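PDB 5XZT: hydroxynitrile lyase from Passiflora edulis, which probably acts as a lyase that cleaves cyanohydrins, working as a homodimer of the stress-responsive alpha/beta-barrel (Dabb) family. Local coordinates for residues A[4-9]-A[68-73]; A[9-14]-A[63-68]. All coordinates share one frame; numbering follows the deposited sequence. Where two conformers were deposited one is given.

Interaction 1. Residues A[4-9]-A[68-73]; sequences PEIVRH and TFHSVA
Where strand 7-15 begins and strand 63-69 runs out into helix 72-79, Val7 and Phe69 form the last hydrogen-bonded pair of an antiparallel ladder. Val7 N reaches Phe69 O at 2.8 Å and Phe69 N returns to Val7 O at 2.9 Å, both bonds almost straight at 175°. At the neighbouring non-hydrogen-bonded pair, Arg8 and Thr68 project from the other face of the sheet. The Arg8 chain, bent at chi2 (83°) and again at chi3 (77°), turns back toward Thr68 and presents the edge of its guanidinium, NH1 donating to Thr68 OG1 at 2.8 Å with the hydroxyl in the guanidinium plane. Glu43 OE2 also bonds to Thr68 OG1, while Arg8 NH2 forms a salt bridge with Glu66 of the second subunit; the buried guanidinium is thereby tied to both chains. Beside it the methyls Ile6 CG2 and Thr68 CG2 press together at 3.5 Å, a tight fit. On the opposite face of the sheet, Val7 CG2 meets Val72 CG2 at 3.9 Å, and Leu50 of the second subunit packs on both valines. The edge of the Phe69 ring meets His9 CB through CE1. Beyond the ladder, water links the two segments: one molecule donates to Glu5 O and accepts from Val72 N at 2.9 Å. Glu5 centres an inverse gamma turn, and Ser71 is the N-cap of helix 72-79, its OG bonded to Asp74 N. The arrangement is a strand-to-helix connection at the end of the antiparallel sheet of a Dabb-type alpha/beta barrel.

Interaction 2. Residues A[9-14]-A[63-68]; sequences HIVFNR and HAYEST
Tyr65 lies diagonally across strand 9-14, its side chain reaching from Val11 to Asn13. With chi1 at -39°, CG stays beside the backbone N and the ring turns its CD1-CE1 edge to the partner strand. From CB the side chain runs through CG to CD1, which passes Val11 O at 3.5 Å and touches Val11 CG1; CE1 then passes Asn13 OD1, which lies at the ring edge, and OH donates to that oxygen at 2.8 Å. The donor stands above the amide's carbonyl plane, and amide and ring planes are turned 60° apart. His63 CB comes within 3.2 Å of Asn13 OD1, and Tyr15 OH is a second partner of the phenol. Beneath these side chains, paired backbone bonds join His9 with Ser67, Val11 with Tyr65 and Asn13 with His63. On the other face Ala64 CB rests against Phe12 CD1 at 3.7 Å, and Ile10 CD1 lies alongside the Glu66 chain, whose OE2 bonds to Tyr103 OH of the second subunit. Phe12 stacks on its counterpart in that subunit. The two central strands thus lie between strands 44-48 and 95-104, with Ile28 and Tyr31 of helix 21-33 packing on the Tyr65 face and the dimer partner on the Phe12 face.

In the fold
Interactions 1 and 2 are successive parts of one antiparallel pairing between strands 7-15 and 63-69, sharing His9 and Thr68, with centres about 15 Å apart. Interaction 2 lies near the centre of the chain, and all its touching residues are buried: a regular ladder with aromatic and amide groups on its helix-facing side. Interaction 1 is at the sheet's end and only partly buried; there the ladder gives way to loop, bridging waters and a helix start. Both reach the second subunit, but differently: interaction 1 meets it through a charged side chain and a pair of valines, interaction 2 largely through stacked aromatic rings.

Interaction 1. Residues A[4-9]-A[68-73]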
# COMPACT_ATOMS: atom_id res chain seq x y z
N PRO A 4 -6.95 -0.69 -20.16
CA PRO A 4 -7.68 -1.64 -19.32
C PRO A 4 -7.65 -1.27 -17.83
O PRO A 4 -6.79 -0.49 -17.41
CB PRO A 4 -6.94 -2.96 -19.57
CG PRO A 4 -5.53 -2.54 -19.83
CD PRO A 4 -5.57 -1.16 -20.44
N GLU A 5 -8.57 -1.86 -17.06
CA GLU A 5 -8.74 -1.56 -15.63
C GLU A 5 -7.82 -2.45 -14.77
O GLU A 5 -8.28 -3.42 -14.16
CB GLU A 5 -10.21 -1.76 -15.20
CG GLU A 5 -11.26 -1.11 -16.09
CD GLU A 5 -11.16 0.40 -16.18
OE1 GLU A 5 -11.73 0.98 -17.13
OE2 GLU A 5 -10.52 1.02 -15.30
N ILE A 6 -6.54 -2.09 -14.72
CA ILE A 6 -5.54 -2.86 -13.97
C ILE A 6 -5.67 -2.53 -12.46
O ILE A 6 -5.81 -1.37 -12.09
CB ILE A 6 -4.13 -2.59 -14.52
CG1 ILE A 6 -4.04 -3.15 -15.94
CG2 ILE A 6 -3.06 -3.24 -13.65
CD1 ILE A 6 -2.77 -2.80 -16.69
N VAL A 7 -5.60 -3.57 -11.63
CA VAL A 7 -5.94 -3.49 -10.21
C VAL A 7 -4.68 -3.70 -9.39
O VAL A 7 -3.93 -4.63 -9.68
CB VAL A 7 -7.01 -4.55 -9.85
CG1 VAL A 7 -7.28 -4.61 -8.35
CG2 VAL A 7 -8.30 -4.27 -10.60
N ARG A 8 -4.45 -2.85 -8.38
CA ARG A 8 -3.41 -3.07 -7.40
C ARG A 8 -4.03 -3.68 -6.14
O ARG A 8 -5.12 -3.29 -5.74
CB ARG A 8 -2.72 -1.76 -7.03
CG ARG A 8 -1.38 -1.96 -6.30
CD ARG A 8 -0.26 -2.20 -7.30
NE ARG A 8 0.14 -0.95 -7.92
CZ ARG A 8 0.69 -0.81 -9.13
NH1 ARG A 8 0.95 -1.85 -9.91
NH2 ARG A 8 1.00 0.42 -9.56
N HIS A 9 -3.30 -4.62 -5.54
CA HIS A 9 -3.71 -5.28 -4.32
C HIS A 9 -2.58 -5.01 -3.35
O HIS A 9 -1.46 -5.49 -3.55
CB HIS A 9 -3.87 -6.78 -4.60
CG HIS A 9 -4.11 -7.63 -3.39
ND1 HIS A 9 -5.36 -7.84 -2.86
CD2 HIS A 9 -3.27 -8.40 -2.67
CE1 HIS A 9 -5.27 -8.68 -1.84
NE2 HIS A 9 -4.01 -9.04 -1.71
N THR A 68 -0.16 -6.95 -8.61
CA THR A 68 -0.91 -6.34 -9.69
C THR A 68 -1.68 -7.45 -10.41
O THR A 68 -1.13 -8.52 -10.65
CB THR A 68 0.04 -5.60 -10.64
OG1 THR A 68 0.73 -4.60 -9.89
CG2 THR A 68 -0.71 -4.94 -11.78
N PHE A 69 -2.96 -7.18 -10.71
CA PHE A 69 -3.82 -8.06 -11.46
C PHE A 69 -4.38 -7.28 -12.64
O PHE A 69 -4.72 -6.10 -12.51
CB PHE A 69 -4.93 -8.61 -10.57
CG PHE A 69 -4.41 -9.45 -9.44
CD1 PHE A 69 -3.96 -8.85 -8.26
CD2 PHE A 69 -4.32 -10.83 -9.56
CE1 PHE A 69 -3.45 -9.61 -7.23
CE2 PHE A 69 -3.82 -11.60 -8.53
CZ PHE A 69 -3.39 -11.00 -7.36
N HIS A 70 -4.45 -7.93 -13.80
CA HIS A 70 -4.89 -7.19 -14.97
C HIS A 70 -6.41 -6.97 -15.00
O HIS A 70 -6.89 -6.12 -15.74
CB HIS A 70 -4.25 -7.78 -16.24
CG HIS A 70 -2.81 -7.38 -16.38
ND1 HIS A 70 -2.06 -7.62 -17.51
CD2 HIS A 70 -2.00 -6.71 -15.53
CE1 HIS A 70 -0.84 -7.13 -17.34
NE2 HIS A 70 -0.78 -6.57 -16.15
N SER A 71 -7.15 -7.67 -14.14
CA SER A 71 -8.58 -7.43 -13.94
C SER A 71 -9.04 -7.95 -12.59
O SER A 71 -8.38 -8.81 -11.99
CB SER A 71 -9.41 -8.12 -15.04
OG SER A 71 -9.27 -9.53 -14.95
N VAL A 72 -10.18 -7.45 -12.11
CA VAL A 72 -10.86 -8.04 -10.95
C VAL A 72 -11.19 -9.52 -11.19
O VAL A 72 -11.08 -10.34 -10.28
CB VAL A 72 -12.14 -7.24 -10.58
CG1 VAL A 72 -13.12 -8.02 -9.71
CG2 VAL A 72 -11.73 -5.96 -9.89
N ALA A 73 -11.59 -9.86 -12.42
CA ALA A 73 -11.80 -11.27 -12.78
C ALA A 73 -10.55 -12.13 -12.49
O ALA A 73 -10.66 -13.18 -11.84
CB ALA A 73 -12.20 -11.39 -14.24
O HOH W 1 -10.95 -5.08 -13.59
O HOH W 2 -8.84 -5.14 -17.31

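Interaction 2. Residues A[9-14]-A[63-68]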
# COMPACT_ATOMS: atom_id res chain seq x y z
N HIS A 9 -3.30 -4.62 -5.54
CA HIS A 9 -3.71 -5.28 -4.32
C HIS A 9 -2.58 -5.01 -3.35
O HIS A 9 -1.46 -5.49 -3.55
CB HIS A 9 -3.87 -6.78 -4.60
CG HIS A 9 -4.11 -7.63 -3.39
ND1 HIS A 9 -5.36 -7.84 -2.86
CD2 HIS A 9 -3.27 -8.40 -2.67
CE1 HIS A 9 -5.27 -8.68 -1.84
NE2 HIS A 9 -4.01 -9.04 -1.71
N ILE A 10 -2.85 -4.20 -2.33
CA ILE A 10 -1.85 -3.85 -1.35
C ILE A 10 -2.29 -4.29 0.03
O ILE A 10 -3.38 -3.98 0.48
CB ILE A 10 -1.46 -2.35 -1.35
CG1 ILE A 10 -0.98 -1.95 -2.76
CG2 ILE A 10 -0.39 -2.11 -0.28
CD1 ILE A 10 -0.23 -0.63 -2.83
N VAL A 11 -1.40 -5.05 0.66
CA VAL A 11 -1.58 -5.60 2.00
C VAL A 11 -0.58 -4.95 2.96
O VAL A 11 0.63 -4.89 2.67
CB VAL A 11 -1.34 -7.10 1.98
CG1 VAL A 11 -1.42 -7.70 3.38
CG2 VAL A 11 -2.31 -7.77 1.01
N PHE A 12 -1.07 -4.49 4.10
CA PHE A 12 -0.21 -4.16 5.23
C PHE A 12 -0.52 -5.17 6.35
O PHE A 12 -1.68 -5.46 6.59
CB PHE A 12 -0.51 -2.78 5.81
CG PHE A 12 -0.19 -1.61 4.91
CD1 PHE A 12 0.62 -1.69 3.80
CD2 PHE A 12 -0.70 -0.36 5.26
CE1 PHE A 12 0.88 -0.56 3.02
CE2 PHE A 12 -0.44 0.77 4.50
CZ PHE A 12 0.37 0.67 3.39
N ASN A 13 0.49 -5.68 7.03
CA ASN A 13 0.25 -6.52 8.21
C ASN A 13 1.28 -6.33 9.31
O ASN A 13 2.28 -5.62 9.17
CB ASN A 13 0.08 -8.02 7.81
CG ASN A 13 1.39 -8.79 7.77
OD1 ASN A 13 2.41 -8.29 7.32
ND2 ASN A 13 1.35 -10.06 8.24
N ARG A 14 0.96 -6.97 10.43
CA ARG A 14 1.82 -7.14 11.57
C ARG A 14 1.68 -8.61 11.95
O ARG A 14 0.56 -9.14 11.98
CB ARG A 14 1.35 -6.25 12.71
CG ARG A 14 2.19 -6.32 13.97
CD ARG A 14 1.49 -5.64 15.14
NE ARG A 14 2.36 -5.67 16.30
CZ ARG A 14 3.32 -4.79 16.58
NH1 ARG A 14 3.59 -3.75 15.79
NH2 ARG A 14 4.05 -4.96 17.68
N HIS A 63 4.93 -4.63 7.77
CA HIS A 63 5.21 -5.19 6.44
C HIS A 63 4.16 -4.70 5.43
O HIS A 63 2.97 -4.56 5.76
CB HIS A 63 5.11 -6.70 6.48
CG HIS A 63 6.24 -7.39 7.18
ND1 HIS A 63 6.40 -7.35 8.55
CD2 HIS A 63 7.22 -8.18 6.71
CE1 HIS A 63 7.47 -8.06 8.88
NE2 HIS A 63 7.98 -8.58 7.78
N ALA A 64 4.62 -4.46 4.20
CA ALA A 64 3.75 -4.15 3.06
C ALA A 64 4.03 -5.15 1.94
O ALA A 64 5.17 -5.59 1.77
CB ALA A 64 3.99 -2.73 2.56
N TYR A 65 2.99 -5.52 1.21
CA TYR A 65 3.09 -6.40 0.06
C TYR A 65 2.21 -5.86 -1.06
O TYR A 65 1.04 -5.56 -0.84
CB TYR A 65 2.63 -7.82 0.39
CG TYR A 65 3.04 -8.32 1.74
CD1 TYR A 65 2.34 -7.92 2.87
CD2 TYR A 65 4.12 -9.19 1.91
CE1 TYR A 65 2.70 -8.35 4.12
CE2 TYR A 65 4.48 -9.63 3.17
CZ TYR A 65 3.76 -9.22 4.28
OH TYR A 65 4.10 -9.64 5.55
N GLU A 66 2.77 -5.76 -2.26
CA GLU A 66 2.02 -5.27 -3.39
C GLU A 66 1.97 -6.31 -4.49
O GLU A 66 2.97 -6.98 -4.74
CB GLU A 66 2.69 -4.05 -3.97
CG GLU A 66 2.85 -2.89 -3.02
CD GLU A 66 3.37 -1.66 -3.75
OE1 GLU A 66 2.83 -1.36 -4.86
OE2 GLU A 66 4.37 -1.07 -3.29
N SER A 67 0.83 -6.41 -5.15
CA SER A 67 0.70 -7.20 -6.38
C SER A 67 -0.27 -6.54 -7.35
O SER A 67 -1.07 -5.67 -6.97
CB SER A 67 0.29 -8.63 -6.06
OG SER A 67 -0.78 -8.65 -5.16
N THR A 68 -0.16 -6.95 -8.61
CA THR A 68 -0.91 -6.34 -9.69
C THR A 68 -1.68 -7.45 -10.41
O THR A 68 -1.13 -8.52 -10.65
CB THR A 68 0.04 -5.60 -10.64
OG1 THR A 68 0.73 -4.60 -9.89
CG2 THR A 68 -0.71 -4.94 -11.78
O HOH W 3 0.04 -8.03 -2.47